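Local coordinates for protein HTP-2 (Caenorhabditis elegans, PDB 4TZM) that binds a closure motif peptide of HTP-3 through its HORMA domain and probably helps to assemble the meiotic chromosome axis, at residues A[44-47]-A[48-52]; A[51-54]-A[55-59]; A[85-88]-A[89-93]. All coordinates share one frame; numbering follows the deposited sequence.

Contact 1 of 3, residues A[44-47]-A[48-52]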
ATOM      1  N   ARG A  44      -6.203   2.166  -5.080  1.00 46.77           N
ATOM      2  CA  ARG A  44      -6.838   0.876  -4.850  1.00 49.07           C
ATOM      3  C   ARG A  44      -5.850  -0.106  -4.224  1.00 47.88           C
ATOM      4  O   ARG A  44      -6.230  -0.924  -3.393  1.00 51.89           O
ATOM      5  CB  ARG A  44      -7.403   0.304  -6.155  1.00 53.19           C
ATOM      6  CG  ARG A  44      -8.314   1.257  -6.928  1.00 58.71           C
ATOM      7  CD  ARG A  44      -9.498   1.757  -6.100  1.00 65.14           C
ATOM      8  NE  ARG A  44     -10.495   0.718  -5.846  1.00 73.54           N
ATOM      9  CZ  ARG A  44     -10.900   0.353  -4.633  1.00 77.80           C
ATOM     10  NH1 ARG A  44     -10.395   0.947  -3.561  1.00 77.88           N
ATOM     11  NH2 ARG A  44     -11.812  -0.600  -4.488  1.00 80.17           N
ATOM     12  N   ALA A  45      -4.581  -0.009  -4.614  1.00 42.99           N
ATOM     13  CA  ALA A  45      -3.539  -0.878  -4.067  1.00 42.60           C
ATOM     14  C   ALA A  45      -3.315  -0.638  -2.574  1.00 40.92           C
ATOM     15  O   ALA A  45      -3.170  -1.584  -1.801  1.00 42.45           O
ATOM     16  CB  ALA A  45      -2.232  -0.687  -4.830  1.00 39.26           C
ATOM     17  N   ILE A  46      -3.282   0.629  -2.170  1.00 43.18           N
ATOM     18  CA  ILE A  46      -3.146   0.977  -0.761  1.00 43.59           C
ATOM     19  C   ILE A  46      -4.304   0.389   0.036  1.00 42.18           C
ATOM     20  O   ILE A  46      -4.105  -0.196   1.101  1.00 41.75           O
ATOM     21  CB  ILE A  46      -3.105   2.507  -0.548  1.00 45.97           C
ATOM     22  CG1 ILE A  46      -1.866   3.113  -1.213  1.00 46.18           C
ATOM     23  CG2 ILE A  46      -3.114   2.843   0.932  1.00 44.50           C
ATOM     24  CD1 ILE A  46      -1.837   4.638  -1.193  1.00 41.19           C
ATOM     25  N   TYR A  47      -5.512   0.539  -0.495  1.00 44.44           N
ATOM     26  CA  TYR A  47      -6.720   0.053   0.167  1.00 45.50           C
ATOM     27  C   TYR A  47      -6.714  -1.465   0.328  1.00 48.68           C
ATOM     28  O   TYR A  47      -7.077  -1.990   1.381  1.00 47.64           O
ATOM     29  CB  TYR A  47      -7.961   0.502  -0.618  1.00 42.38           C
ATOM     30  CG  TYR A  47      -9.263  -0.168  -0.210  1.00 46.03           C
ATOM     31  CD1 TYR A  47      -9.985   0.270   0.898  1.00 47.69           C
ATOM     32  CD2 TYR A  47      -9.779  -1.225  -0.950  1.00 47.03           C
ATOM     33  CE1 TYR A  47     -11.181  -0.342   1.265  1.00 44.25           C
ATOM     34  CE2 TYR A  47     -10.965  -1.839  -0.594  1.00 47.40           C
ATOM     35  CZ  TYR A  47     -11.664  -1.395   0.512  1.00 48.47           C
ATOM     36  OH  TYR A  47     -12.847  -2.010   0.862  1.00 47.82           O
ATOM     37  N   VAL A  48      -6.289  -2.167  -0.718  1.00 47.70           N
ATOM     38  CA  VAL A  48      -6.338  -3.622  -0.716  1.00 46.03           C
ATOM     39  C   VAL A  48      -5.238  -4.223   0.148  1.00 43.59           C
ATOM     40  O   VAL A  48      -5.502  -5.092   0.976  1.00 47.38           O
ATOM     41  CB  VAL A  48      -6.237  -4.187  -2.140  1.00 44.28           C
ATOM     42  CG1 VAL A  48      -6.059  -5.701  -2.104  1.00 47.22           C
ATOM     43  CG2 VAL A  48      -7.476  -3.814  -2.940  1.00 40.95           C
ATOM     44  N   VAL A  49      -4.009  -3.753  -0.026  1.00 43.17           N
ATOM     45  CA  VAL A  49      -2.885  -4.333   0.697  1.00 47.85           C
ATOM     46  C   VAL A  49      -2.982  -4.056   2.195  1.00 46.07           C
ATOM     47  O   VAL A  49      -2.820  -4.965   3.002  1.00 49.30           O
ATOM     48  CB  VAL A  49      -1.535  -3.821   0.145  1.00 49.88           C
ATOM     49  CG1 VAL A  49      -0.383  -4.413   0.935  1.00 52.74           C
ATOM     50  CG2 VAL A  49      -1.404  -4.193  -1.319  1.00 46.69           C
ATOM     51  N   PHE A  50      -3.276  -2.816   2.572  1.00 46.84           N
ATOM     52  CA  PHE A  50      -3.374  -2.488   3.995  1.00 47.92           C
ATOM     53  C   PHE A  50      -4.587  -3.119   4.664  1.00 47.24           C
ATOM     54  O   PHE A  50      -4.564  -3.375   5.867  1.00 51.38           O
ATOM     55  CB  PHE A  50      -3.374  -0.974   4.200  1.00 46.75           C
ATOM     56  CG  PHE A  50      -2.005  -0.380   4.136  1.00 49.31           C
ATOM     57  CD1 PHE A  50      -1.051  -0.731   5.076  1.00 52.65           C
ATOM     58  CD2 PHE A  50      -1.656   0.495   3.127  1.00 49.49           C
ATOM     59  CE1 PHE A  50       0.225  -0.205   5.023  1.00 53.54           C
ATOM     60  CE2 PHE A  50      -0.380   1.030   3.068  1.00 51.61           C
ATOM     61  CZ  PHE A  50       0.561   0.676   4.018  1.00 52.27           C
ATOM     62  N   SER A  51      -5.635  -3.385   3.891  1.00 45.17           N
ATOM     63  CA  SER A  51      -6.763  -4.159   4.401  1.00 46.21           C
ATOM     64  C   SER A  51      -6.325  -5.576   4.722  1.00 46.27           C
ATOM     65  O   SER A  51      -6.650  -6.116   5.782  1.00 49.04           O
ATOM     66  CB  SER A  51      -7.912  -4.193   3.397  1.00 48.68           C
ATOM     67  OG  SER A  51      -8.562  -2.941   3.331  1.00 48.19           O
ATOM     68  N   ALA A  52      -5.591  -6.176   3.790  1.00 47.44           N
ATOM     69  CA  ALA A  52      -5.059  -7.517   3.968  1.00 44.46           C
ATOM     70  C   ALA A  52      -4.164  -7.586   5.201  1.00 46.08           C
ATOM     71  O   ALA A  52      -4.266  -8.519   5.990  1.00 52.65           O
ATOM     72  CB  ALA A  52      -4.294  -7.955   2.725  1.00 41.65           C
TER
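S51 OG bonds to Y47 O one helical turn back, at 2.6 Å. The hydroxyl meets the carbonyl almost head-on, with a C=O...OG angle of 163°. It gets there because OG sits beside its own backbone N, chi1 -73°. The same carbonyl also takes the amide S51 N at 3.2 Å. That bond is more bent, and its donor stands above the carbonyl plane. Two donors of one residue thus grip Y47 O. S51 OG is also bonded to L79 N, so this buried hydroxyl joins the helix to strand 75-79. With an alanine here, Y47 O would probably lose its shorter bond and L79 N its serine partner. Y47 OH reaches the same strand through L79 O. OG of S51 lies over one face of the Y47 ring, toward its rim.

Both segments belong to helix 35-56, a helix of the HORMA domain that is largely buried at this contact. Regular i to i+4 bonds run along it, such as V49 N to A45 O at 2.9 Å. The tight part of the side-chain contact is I46 with F50. The two lie side by side and point the same way. I46 CG2, anti to its backbone N, touches ring atom F50 CD2 at 3.5 Å. M127 of strand 123-133 and L93 of helix 84-102 close over this pair. Y47 and V48 meet more loosely and cross at about a right angle, with Y47 CD2 4.0 Å from V48 CG2. The looser end is at R44. Its side chain is partly exposed and makes no close approach to segment 48-52. It turns instead to F28 and makes a weak bond from NE to L27 O.

Contact 2 of 3, residues A[51-54]-A[55-59]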
ATOM      1  N   SER A  51      -5.635  -3.385   3.891  1.00 45.17           N
ATOM      2  CA  SER A  51      -6.763  -4.159   4.401  1.00 46.21           C
ATOM      3  C   SER A  51      -6.325  -5.576   4.722  1.00 46.27           C
ATOM      4  O   SER A  51      -6.650  -6.116   5.782  1.00 49.04           O
ATOM      5  CB  SER A  51      -7.912  -4.193   3.397  1.00 48.68           C
ATOM      6  OG  SER A  51      -8.562  -2.941   3.331  1.00 48.19           O
ATOM      7  N   ALA A  52      -5.591  -6.176   3.790  1.00 47.44           N
ATOM      8  CA  ALA A  52      -5.059  -7.517   3.968  1.00 44.46           C
ATOM      9  C   ALA A  52      -4.164  -7.586   5.201  1.00 46.08           C
ATOM     10  O   ALA A  52      -4.266  -8.519   5.990  1.00 52.65           O
ATOM     11  CB  ALA A  52      -4.294  -7.955   2.725  1.00 41.65           C
ATOM     12  N   VAL A  53      -3.303  -6.588   5.379  1.00 44.37           N
ATOM     13  CA  VAL A  53      -2.402  -6.575   6.529  1.00 49.38           C
ATOM     14  C   VAL A  53      -3.173  -6.479   7.842  1.00 55.74           C
ATOM     15  O   VAL A  53      -2.914  -7.246   8.772  1.00 57.31           O
ATOM     16  CB  VAL A  53      -1.401  -5.411   6.462  1.00 50.86           C
ATOM     17  CG1 VAL A  53      -0.546  -5.388   7.720  1.00 52.74           C
ATOM     18  CG2 VAL A  53      -0.529  -5.532   5.225  1.00 49.60           C
ATOM     19  N   LEU A  54      -4.117  -5.543   7.913  1.00 56.48           N
ATOM     20  CA  LEU A  54      -4.937  -5.373   9.110  1.00 56.86           C
ATOM     21  C   LEU A  54      -5.670  -6.661   9.482  1.00 54.48           C
ATOM     22  O   LEU A  54      -5.698  -7.050  10.648  1.00 49.80           O
ATOM     23  CB  LEU A  54      -5.946  -4.236   8.918  1.00 58.00           C
ATOM     24  CG  LEU A  54      -5.427  -2.795   8.926  1.00 57.93           C
ATOM     25  CD1 LEU A  54      -6.539  -1.832   8.545  1.00 60.00           C
ATOM     26  CD2 LEU A  54      -4.849  -2.429  10.283  1.00 58.51           C
ATOM     27  N   ARG A  55      -6.250  -7.331   8.491  1.00 57.24           N
ATOM     28  CA  ARG A  55      -7.003  -8.553   8.757  1.00 61.15           C
ATOM     29  C   ARG A  55      -6.080  -9.723   9.097  1.00 61.17           C
ATOM     30  O   ARG A  55      -6.243 -10.369  10.131  1.00 59.31           O
ATOM     31  CB  ARG A  55      -7.885  -8.913   7.558  1.00 62.68           C
ATOM     32  CG  ARG A  55      -8.545 -10.283   7.659  1.00 64.66           C
ATOM     33  CD  ARG A  55      -9.588 -10.341   8.767  1.00 72.90           C
ATOM     34  NE  ARG A  55      -9.583 -11.648   9.415  1.00 84.30           N
ATOM     35  CZ  ARG A  55      -9.182 -11.861  10.665  1.00 86.50           C
ATOM     36  NH1 ARG A  55      -8.777 -10.844  11.416  1.00 82.85           N
ATOM     37  NH2 ARG A  55      -9.198 -13.087  11.168  1.00 92.14           N
ATOM     38  N   GLN A  56      -5.106  -9.977   8.228  1.00 63.44           N
ATOM     39  CA  GLN A  56      -4.227 -11.140   8.358  1.00 67.66           C
ATOM     40  C   GLN A  56      -3.396 -11.118   9.645  1.00 67.06           C
ATOM     41  O   GLN A  56      -3.080 -12.167  10.201  1.00 72.32           O
ATOM     42  CB  GLN A  56      -3.307 -11.237   7.135  1.00 72.44           C
ATOM     43  CG  GLN A  56      -3.255 -12.617   6.486  1.00 80.82           C
ATOM     44  CD  GLN A  56      -4.607 -13.085   5.975  1.00 85.03           C
ATOM     45  OE1 GLN A  56      -5.337 -12.334   5.328  1.00 86.56           O
ATOM     46  NE2 GLN A  56      -4.947 -14.334   6.267  1.00 87.35           N
ATOM     47  N   ARG A  57      -3.049  -9.925  10.118  1.00 66.12           N
ATOM     48  CA  ARG A  57      -2.315  -9.793  11.375  1.00 66.72           C
ATOM     49  C   ARG A  57      -3.271  -9.730  12.563  1.00 69.23           C
ATOM     50  O   ARG A  57      -2.843  -9.559  13.709  1.00 71.27           O
ATOM     51  CB  ARG A  57      -1.412  -8.554  11.351  1.00 65.03           C
ATOM     52  CG  ARG A  57      -0.153  -8.731  10.519  1.00 63.76           C
ATOM     53  CD  ARG A  57       0.666  -9.915  11.009  1.00 64.56           C
ATOM     54  NE  ARG A  57       1.524  -9.576  12.139  1.00 64.72           N
ATOM     55  CZ  ARG A  57       1.959 -10.456  13.036  1.00 67.82           C
ATOM     56  NH1 ARG A  57       1.604 -11.730  12.944  1.00 66.52           N
ATOM     57  NH2 ARG A  57       2.742 -10.062  14.032  1.00 72.18           N
ATOM     58  N   ASN A  58      -4.563  -9.870  12.277  1.00 68.03           N
ATOM     59  CA  ASN A  58      -5.601  -9.912  13.303  1.00 74.77           C
ATOM     60  C   ASN A  58      -5.639  -8.625  14.132  1.00 70.89           C
ATOM     61  O   ASN A  58      -5.960  -8.640  15.317  1.00 64.99           O
ATOM     62  CB  ASN A  58      -5.409 -11.140  14.208  1.00 81.51           C
ATOM     63  CG  ASN A  58      -6.662 -11.491  14.998  1.00 91.88           C
ATOM     64  OD1 ASN A  58      -6.775 -11.169  16.182  1.00 94.10           O
ATOM     65  ND2 ASN A  58      -7.608 -12.154  14.343  1.00 97.05           N
ATOM     66  N   ILE A  59      -5.304  -7.512  13.487  1.00 69.62           N
ATOM     67  CA  ILE A  59      -5.348  -6.206  14.127  1.00 66.75           C
ATOM     68  C   ILE A  59      -6.801  -5.763  14.245  1.00 66.18           C
ATOM     69  O   ILE A  59      -7.202  -5.152  15.236  1.00 61.97           O
ATOM     70  CB  ILE A  59      -4.524  -5.171  13.339  1.00 61.82           C
ATOM     71  CG1 ILE A  59      -3.060  -5.613  13.272  1.00 64.18           C
ATOM     72  CG2 ILE A  59      -4.633  -3.791  13.963  1.00 61.81           C
ATOM     73  CD1 ILE A  59      -2.145  -4.628  12.557  1.00 62.59           C
TER
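L54 O receives I59 N at 2.9 Å where helix 35-56 ends in a Schellman motif, with N58 in positive phi (61°). The bond runs nearly straight out from the carbonyl. A second backbone bond, N58 N to R55 O at 2.8 Å, closes the turn inside it. Before the turn the helix keeps its i to i+4 pattern, for example Q56 N to A52 O at 2.8 Å.

The reversal carries I59 back over the last turn. Its CB points toward the helix. L54 and I59 cross obliquely, and L54 CD2 touches I59 CG2 at 3.9 Å. I59 CG2 is anti to its backbone N, which places this methyl by the leucine. This is the apolar contact that commonly accompanies a Schellman motif, between the residues joined by the I59 N to L54 O bond. R57 CB rests on V53 O at 3.3 Å. Its chain then bends at chi2 and chi3 to reach partners beyond the turn. The guanidinium forms a salt bridge with E123 and bonds to E187 O, so a buried charge is answered outside the turn. R55 NH1 makes a weak hydrogen bond to L60 O.

The bound peptide packs on N58 and I59. L110 of strand 105-113 meets V53, L54 and I59. F65 of strand 65-69 meets L54 and R55, while Q56 and R57 lean on helix 164-185.

Contact 3 of 3, residues A[85-88]-A[89-93]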
ATOM      1  N   ARG A  85     -16.538   2.201  11.706  1.00 61.94           N
ATOM      2  CA  ARG A  85     -15.124   2.337  12.057  1.00 66.50           C
ATOM      3  C   ARG A  85     -14.211   1.847  10.941  1.00 59.82           C
ATOM      4  O   ARG A  85     -13.134   2.397  10.730  1.00 56.96           O
ATOM      5  CB  ARG A  85     -14.788   1.590  13.351  1.00 73.75           C
ATOM      6  CG  ARG A  85     -13.456   2.054  13.928  1.00 77.24           C
ATOM      7  CD  ARG A  85     -12.856   1.067  14.905  1.00 85.48           C
ATOM      8  NE  ARG A  85     -11.692   1.636  15.578  1.00 90.38           N
ATOM      9  CZ  ARG A  85     -10.945   0.990  16.466  1.00 92.96           C
ATOM     10  NH1 ARG A  85     -11.227  -0.264  16.795  1.00 92.51           N
ATOM     11  NH2 ARG A  85      -9.910   1.598  17.026  1.00 95.06           N
ATOM     12  N   ALA A  86     -14.641   0.807  10.233  1.00 62.16           N
ATOM     13  CA  ALA A  86     -13.861   0.282   9.120  1.00 55.80           C
ATOM     14  C   ALA A  86     -13.889   1.296   7.993  1.00 53.07           C
ATOM     15  O   ALA A  86     -12.902   1.493   7.298  1.00 51.33           O
ATOM     16  CB  ALA A  86     -14.404  -1.054   8.656  1.00 52.57           C
ATOM     17  N   HIS A  87     -15.033   1.958   7.840  1.00 55.65           N
ATOM     18  CA  HIS A  87     -15.212   3.000   6.835  1.00 56.26           C
ATOM     19  C   HIS A  87     -14.284   4.195   7.093  1.00 59.75           C
ATOM     20  O   HIS A  87     -13.741   4.786   6.157  1.00 60.57           O
ATOM     21  CB  HIS A  87     -16.680   3.450   6.809  1.00 56.98           C
ATOM     22  CG  HIS A  87     -17.035   4.328   5.647  1.00 59.61           C
ATOM     23  ND1 HIS A  87     -18.337   4.664   5.343  1.00 62.45           N
ATOM     24  CD2 HIS A  87     -16.264   4.940   4.719  1.00 58.47           C
ATOM     25  CE1 HIS A  87     -18.352   5.447   4.279  1.00 60.25           C
ATOM     26  NE2 HIS A  87     -17.106   5.631   3.882  1.00 61.53           N
ATOM     27  N   GLN A  88     -14.093   4.536   8.364  1.00 61.33           N
ATOM     28  CA  GLN A  88     -13.246   5.663   8.747  1.00 60.42           C
ATOM     29  C   GLN A  88     -11.783   5.372   8.432  1.00 55.70           C
ATOM     30  O   GLN A  88     -11.034   6.267   8.049  1.00 56.25           O
ATOM     31  CB  GLN A  88     -13.420   5.972  10.235  1.00 65.36           C
ATOM     32  CG  GLN A  88     -12.715   7.226  10.740  1.00 69.00           C
ATOM     33  CD  GLN A  88     -13.077   7.547  12.187  1.00 78.79           C
ATOM     34  OE1 GLN A  88     -13.736   6.756  12.868  1.00 82.41           O
ATOM     35  NE2 GLN A  88     -12.651   8.712  12.657  1.00 80.19           N
ATOM     36  N   ILE A  89     -11.379   4.117   8.597  1.00 57.10           N
ATOM     37  CA  ILE A  89     -10.033   3.696   8.224  1.00 52.73           C
ATOM     38  C   ILE A  89      -9.854   3.738   6.707  1.00 48.72           C
ATOM     39  O   ILE A  89      -8.827   4.205   6.213  1.00 52.11           O
ATOM     40  CB  ILE A  89      -9.718   2.287   8.747  1.00 58.71           C
ATOM     41  CG1 ILE A  89      -9.772   2.274  10.274  1.00 58.03           C
ATOM     42  CG2 ILE A  89      -8.347   1.846   8.260  1.00 58.20           C
ATOM     43  CD1 ILE A  89     -10.178   0.955  10.856  1.00 63.18           C
ATOM     44  N   ALA A  90     -10.851   3.263   5.965  1.00 47.29           N
ATOM     45  CA  ALA A  90     -10.766   3.277   4.505  1.00 46.58           C
ATOM     46  C   ALA A  90     -10.587   4.697   3.974  1.00 50.00           C
ATOM     47  O   ALA A  90      -9.870   4.914   2.994  1.00 50.80           O
ATOM     48  CB  ALA A  90     -12.002   2.630   3.890  1.00 45.69           C
ATOM     49  N   GLN A  91     -11.230   5.661   4.627  1.00 51.02           N
ATOM     50  CA  GLN A  91     -11.110   7.056   4.219  1.00 51.36           C
ATOM     51  C   GLN A  91      -9.713   7.596   4.481  1.00 45.78           C
ATOM     52  O   GLN A  91      -9.188   8.362   3.676  1.00 45.80           O
ATOM     53  CB  GLN A  91     -12.172   7.911   4.918  1.00 57.78           C
ATOM     54  CG  GLN A  91     -13.526   7.830   4.239  1.00 62.46           C
ATOM     55  CD  GLN A  91     -14.447   8.968   4.627  1.00 71.33           C
ATOM     56  OE1 GLN A  91     -14.019   9.943   5.243  1.00 74.86           O
ATOM     57  NE2 GLN A  91     -15.722   8.851   4.269  1.00 74.09           N
ATOM     58  N   LEU A  92      -9.121   7.184   5.597  1.00 45.41           N
ATOM     59  CA  LEU A  92      -7.710   7.426   5.848  1.00 53.67           C
ATOM     60  C   LEU A  92      -6.889   6.985   4.645  1.00 49.20           C
ATOM     61  O   LEU A  92      -6.096   7.754   4.106  1.00 49.55           O
ATOM     62  CB  LEU A  92      -7.237   6.676   7.093  1.00 62.76           C
ATOM     63  CG  LEU A  92      -7.727   7.166   8.446  1.00 74.93           C
ATOM     64  CD1 LEU A  92      -7.229   6.228   9.528  1.00 80.76           C
ATOM     65  CD2 LEU A  92      -7.218   8.574   8.684  1.00 79.92           C
ATOM     66  N   LEU A  93      -7.114   5.747   4.220  1.00 45.80           N
ATOM     67  CA  LEU A  93      -6.345   5.152   3.138  1.00 47.02           C
ATOM     68  C   LEU A  93      -6.625   5.847   1.812  1.00 47.34           C
ATOM     69  O   LEU A  93      -5.735   5.964   0.975  1.00 45.19           O
ATOM     70  CB  LEU A  93      -6.648   3.658   3.030  1.00 40.02           C
ATOM     71  CG  LEU A  93      -6.351   2.879   4.308  1.00 44.34           C
ATOM     72  CD1 LEU A  93      -6.733   1.415   4.149  1.00 39.96           C
ATOM     73  CD2 LEU A  93      -4.883   3.029   4.680  1.00 48.61           C
TER
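H87 sets its ring carbon CG anti to the backbone N (chi1 -169°), while Q91 holds CG beside its own N (chi1 -81°). These torsions bring the imidazole and the amide together one turn apart. Q91 is extended beyond CG, and its chain runs past the ring. The nearest atoms are H87 NE2 and Q91 NE2, 3.5 Å apart. Ring and amide planes stand 83° apart. Q91 CG also lies 4.0 Å from H87 CD2, so the aliphatic part of the glutamine shares in the contact. The pair is on the outer side of helix 84-102, where Q88 and Q91 are exposed. H87 also meets F81 edge-to-face.

The inner side is apolar. I89 CD1 lies 3.3 Å from R85 O and 4.1 Å from A86 CA, so the isoleucine folds back along the preceding turn. L92 CG sits 3.4 Å from Q88 O. Backbone bonds hold this spacing, including A90 N to A86 O at 3.0 Å and L92 N to Q88 O at 3.2 Å. The R85 chain is fully extended. Its NH2 makes a weak hydrogen bond to the backbone of the bound peptide. Q88 and L92 each pack on a polar side chain of that peptide, and R85 on an apolar one. One flank of the helix thus lies against the closure motif and probably helps to hold it.

N83 OD1 bonds to A86 N near the start of the helix. I89, A90 and L93 face helix 35-56, L79 of strand 75-79 touches A86, I89 and L93, and F197 of strand 193-201 packs on I89 and L93.

How the contacts relate
From the N terminus, contact 1 comes first, in the middle of helix 35-56. Contact 2 follows on the same helix and shares S51 and A52 with it. Contact 2 is the one that closes a turn, where the helix ends. Contact 3 opens later, on helix 84-102, after the hairpin of strands 65-69 and 75-79. Contacts 1 and 2 overlap, contact 3 follows both in series, and none is nested or crossed. Contact 3 packs against both others: A90 and L93 meet Y47, I46 and F50 of contact 1, and I89 CG2 meets L54 CD1 of contact 2 at 4.1 Å. Together they tie the two helices to each other, and contacts 2 and 3 both border the bound peptide.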